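Local coordinates for uncharacterized protein (PDB 3BL4) that is of unknown function but belongs to a family of the STAS clan and assembles as a dimer with a beta sheet continuing from one subunit into the other, at residues Ile82-Ser87 with Val93-Phe98. Numbering follows the deposited sequence. Where two conformers were deposited one is given.
Sequences IALLGS and VLANFF
L84 reaches from its strand onto the helix with one methyl, CD2, which settles against A95 and F98, one helical turn apart. The contact is wholly apolar. L84 CD2 lies 3.9 Å from A95 CA, so the branch comes down almost onto the helix backbone at its small alanine. Further back along the leucine, L84 CB is 4.0 Å from A95 CB, the same distance that separates L84 CD2 from that alanine methyl; A95 therefore touches both the root and the end of the leucine. The same methyl also meets the phenyl ring of F98 at its ortho carbon CD2, 3.9 Å away, the two side chains running at a slant to each other. Two torsions bring them together: L84 holds CG anti to its carbonyl carbon (chi1 -57°), while F98 swings CG anti to its own backbone N (chi1 -175°), carrying the ring off the helix toward the strand. At the margin of the contact, I82 CD1 comes to 4.7 Å of F98 CE2. The closest backbone pair is L84 and A95, whose CA atoms are 6.2 Å apart, a closeness consistent with the small alanine side chain at that point. The second subunit adds W26, whose ring meets that of F98 with the planes inclined at about 55°. The contact joins the first strand and the helix of a beta-alpha-beta unit: strand 79-85 pairs in parallel with strand 108-111, helix 92-102 covers one sheet face, helix 114-121 packs against A83 and L85 on the other, and a strand of the second subunit extends the sheet beside residues 82-85.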
ATOM      1  N   ILE A  82       1.015  -3.492  15.234  1.00 22.13           N
ATOM      2  CA  ILE A  82       2.175  -2.755  14.686  1.00 21.79           C
ATOM      3  C   ILE A  82       2.006  -1.249  14.815  1.00 20.96           C
ATOM      4  O   ILE A  82       1.040  -0.716  14.340  1.00 22.53           O
ATOM      5  CB  ILE A  82       2.442  -3.093  13.213  1.00 21.71           C
ATOM      6  CG1 ILE A  82       2.566  -4.612  13.008  1.00 27.86           C
ATOM      7  CG2 ILE A  82       3.693  -2.374  12.733  1.00 19.36           C
ATOM      8  CD1 ILE A  82       2.969  -5.018  11.596  1.00 19.82           C
ATOM      9  N   ALA A  83       2.935  -0.582  15.499  1.00 20.31           N
ATOM     10  CA  ALA A  83       2.954   0.871  15.576  1.00 18.18           C
ATOM     11  C   ALA A  83       4.044   1.307  14.634  1.00 20.76           C
ATOM     12  O   ALA A  83       5.176   0.856  14.761  1.00 22.14           O
ATOM     13  CB  ALA A  83       3.262   1.354  16.991  1.00 13.87           C
ATOM     14  N   LEU A  84       3.720   2.171  13.683  1.00 20.41           N
ATOM     15  CA  LEU A  84       4.719   2.657  12.770  1.00 20.22           C
ATOM     16  C   LEU A  84       5.008   4.091  13.154  1.00 22.06           C
ATOM     17  O   LEU A  84       4.113   4.924  13.147  1.00 23.24           O
ATOM     18  CB  LEU A  84       4.245   2.518  11.321  1.00 20.23           C
ATOM     19  CG  LEU A  84       3.891   1.063  10.978  1.00 23.12           C
ATOM     20  CD1 LEU A  84       2.407   0.808  11.183  1.00 15.71           C
ATOM     21  CD2 LEU A  84       4.310   0.661   9.583  1.00 17.43           C
ATOM     22  N   LEU A  85       6.261   4.361  13.514  1.00 21.71           N
ATOM     23  CA  LEU A  85       6.640   5.639  14.091  1.00 20.48           C
ATOM     24  C   LEU A  85       7.402   6.472  13.089  1.00 23.52           C
ATOM     25  O   LEU A  85       8.474   6.068  12.637  1.00 22.51           O
ATOM     26  CB  LEU A  85       7.507   5.390  15.311  1.00 22.13           C
ATOM     27  CG  LEU A  85       8.187   6.574  16.017  1.00 28.71           C
ATOM     28  CD1 LEU A  85       7.123   7.480  16.616  1.00 18.65           C
ATOM     29  CD2 LEU A  85       9.171   6.055  17.068  1.00 17.77           C
ATOM     30  N   GLY A  86       6.860   7.642  12.752  1.00 24.45           N
ATOM     31  CA  GLY A  86       7.574   8.611  11.897  1.00 26.06           C
ATOM     32  C   GLY A  86       8.004   9.888  12.596  1.00 26.01           C
ATOM     33  O   GLY A  86       7.853  10.018  13.793  1.00 26.39           O
ATOM     34  N   SER A  87       8.539  10.824  11.821  1.00 28.95           N
ATOM     35  CA  SER A  87       8.972  12.146  12.311  1.00 32.15           C
ATOM     36  C   SER A  87       7.938  13.244  12.066  1.00 32.11           C
ATOM     37  O   SER A  87       7.769  14.147  12.887  1.00 31.56           O
ATOM     38  CB  SER A  87      10.273  12.572  11.627  1.00 31.45           C
ATOM     39  OG  SER A  87      11.375  11.949  12.246  1.00 37.96           O
ATOM     40  N   VAL A  93       3.210   7.893   4.397  1.00 23.37           N
ATOM     41  CA  VAL A  93       3.339   7.280   3.080  0.50 24.64           C
ATOM     42  C   VAL A  93       4.259   6.054   3.136  1.00 24.46           C
ATOM     43  O   VAL A  93       4.072   5.076   2.403  1.00 27.20           O
ATOM     44  CB  VAL A  93       3.886   8.305   2.040  0.50 25.65           C
ATOM     45  CG1 VAL A  93       4.043   7.667   0.678  0.50 25.62           C
ATOM     46  CG2 VAL A  93       2.962   9.510   1.946  0.50 28.02           C
ATOM     47  N   LEU A  94       5.261   6.109   4.004  1.00 25.23           N
ATOM     48  CA  LEU A  94       6.168   4.969   4.210  1.00 25.53           C
ATOM     49  C   LEU A  94       5.479   3.844   4.979  1.00 24.41           C
ATOM     50  O   LEU A  94       5.700   2.650   4.700  1.00 26.00           O
ATOM     51  CB  LEU A  94       7.414   5.405   4.967  1.00 24.60           C
ATOM     52  CG  LEU A  94       8.329   6.385   4.268  1.00 27.83           C
ATOM     53  CD1 LEU A  94       9.472   6.731   5.209  1.00 30.48           C
ATOM     54  CD2 LEU A  94       8.843   5.806   2.960  1.00 26.91           C
ATOM     55  N   ALA A  95       4.650   4.228   5.944  1.00 25.87           N
ATOM     56  CA  ALA A  95       3.851   3.281   6.707  1.00 27.28           C
ATOM     57  C   ALA A  95       2.929   2.521   5.778  1.00 27.05           C
ATOM     58  O   ALA A  95       2.885   1.293   5.801  1.00 29.77           O
ATOM     59  CB  ALA A  95       3.046   3.998   7.799  1.00 26.56           C
ATOM     60  N   ASN A  96       2.221   3.262   4.940  1.00 26.24           N
ATOM     61  CA  ASN A  96       1.327   2.671   3.944  1.00 25.92           C
ATOM     62  C   ASN A  96       2.046   1.769   2.944  1.00 24.28           C
ATOM     63  O   ASN A  96       1.507   0.740   2.539  1.00 24.22           O
ATOM     64  CB  ASN A  96       0.567   3.760   3.198  1.00 25.60           C
ATOM     65  CG  ASN A  96      -0.410   4.504   4.097  1.00 29.05           C
ATOM     66  OD1 ASN A  96      -0.726   4.044   5.193  1.00 30.27           O
ATOM     67  ND2 ASN A  96      -0.883   5.663   3.635  1.00 23.96           N
ATOM     68  N   PHE A  97       3.253   2.146   2.553  1.00 22.01           N
ATOM     69  CA  PHE A  97       4.076   1.284   1.717  1.00 22.53           C
ATOM     70  C   PHE A  97       4.328  -0.054   2.415  1.00 24.49           C
ATOM     71  O   PHE A  97       3.959  -1.112   1.901  1.00 27.01           O
ATOM     72  CB  PHE A  97       5.404   1.973   1.407  1.00 24.11           C
ATOM     73  CG  PHE A  97       6.227   1.255   0.399  1.00 24.88           C
ATOM     74  CD1 PHE A  97       5.976   1.414  -0.952  1.00 29.12           C
ATOM     75  CD2 PHE A  97       7.261   0.429   0.794  1.00 29.46           C
ATOM     76  CE1 PHE A  97       6.746   0.735  -1.894  1.00 30.44           C
ATOM     77  CE2 PHE A  97       8.025  -0.254  -0.138  1.00 27.45           C
ATOM     78  CZ  PHE A  97       7.764  -0.101  -1.477  1.00 29.56           C
ATOM     79  N   PHE A  98       4.917   0.002   3.608  1.00 25.15           N
ATOM     80  CA  PHE A  98       5.278  -1.188   4.380  1.00 25.03           C
ATOM     81  C   PHE A  98       4.070  -2.136   4.565  1.00 25.72           C
ATOM     82  O   PHE A  98       4.164  -3.333   4.326  1.00 25.43           O
ATOM     83  CB  PHE A  98       5.832  -0.736   5.749  1.00 25.78           C
ATOM     84  CG  PHE A  98       6.366  -1.865   6.612  1.00 28.23           C
ATOM     85  CD1 PHE A  98       7.685  -2.269   6.501  1.00 14.86           C
ATOM     86  CD2 PHE A  98       5.548  -2.490   7.555  1.00 23.05           C
ATOM     87  CE1 PHE A  98       8.168  -3.300   7.278  1.00 24.63           C
ATOM     88  CE2 PHE A  98       6.019  -3.514   8.326  1.00 21.50           C
ATOM     89  CZ  PHE A  98       7.336  -3.925   8.199  1.00 24.73           C
TER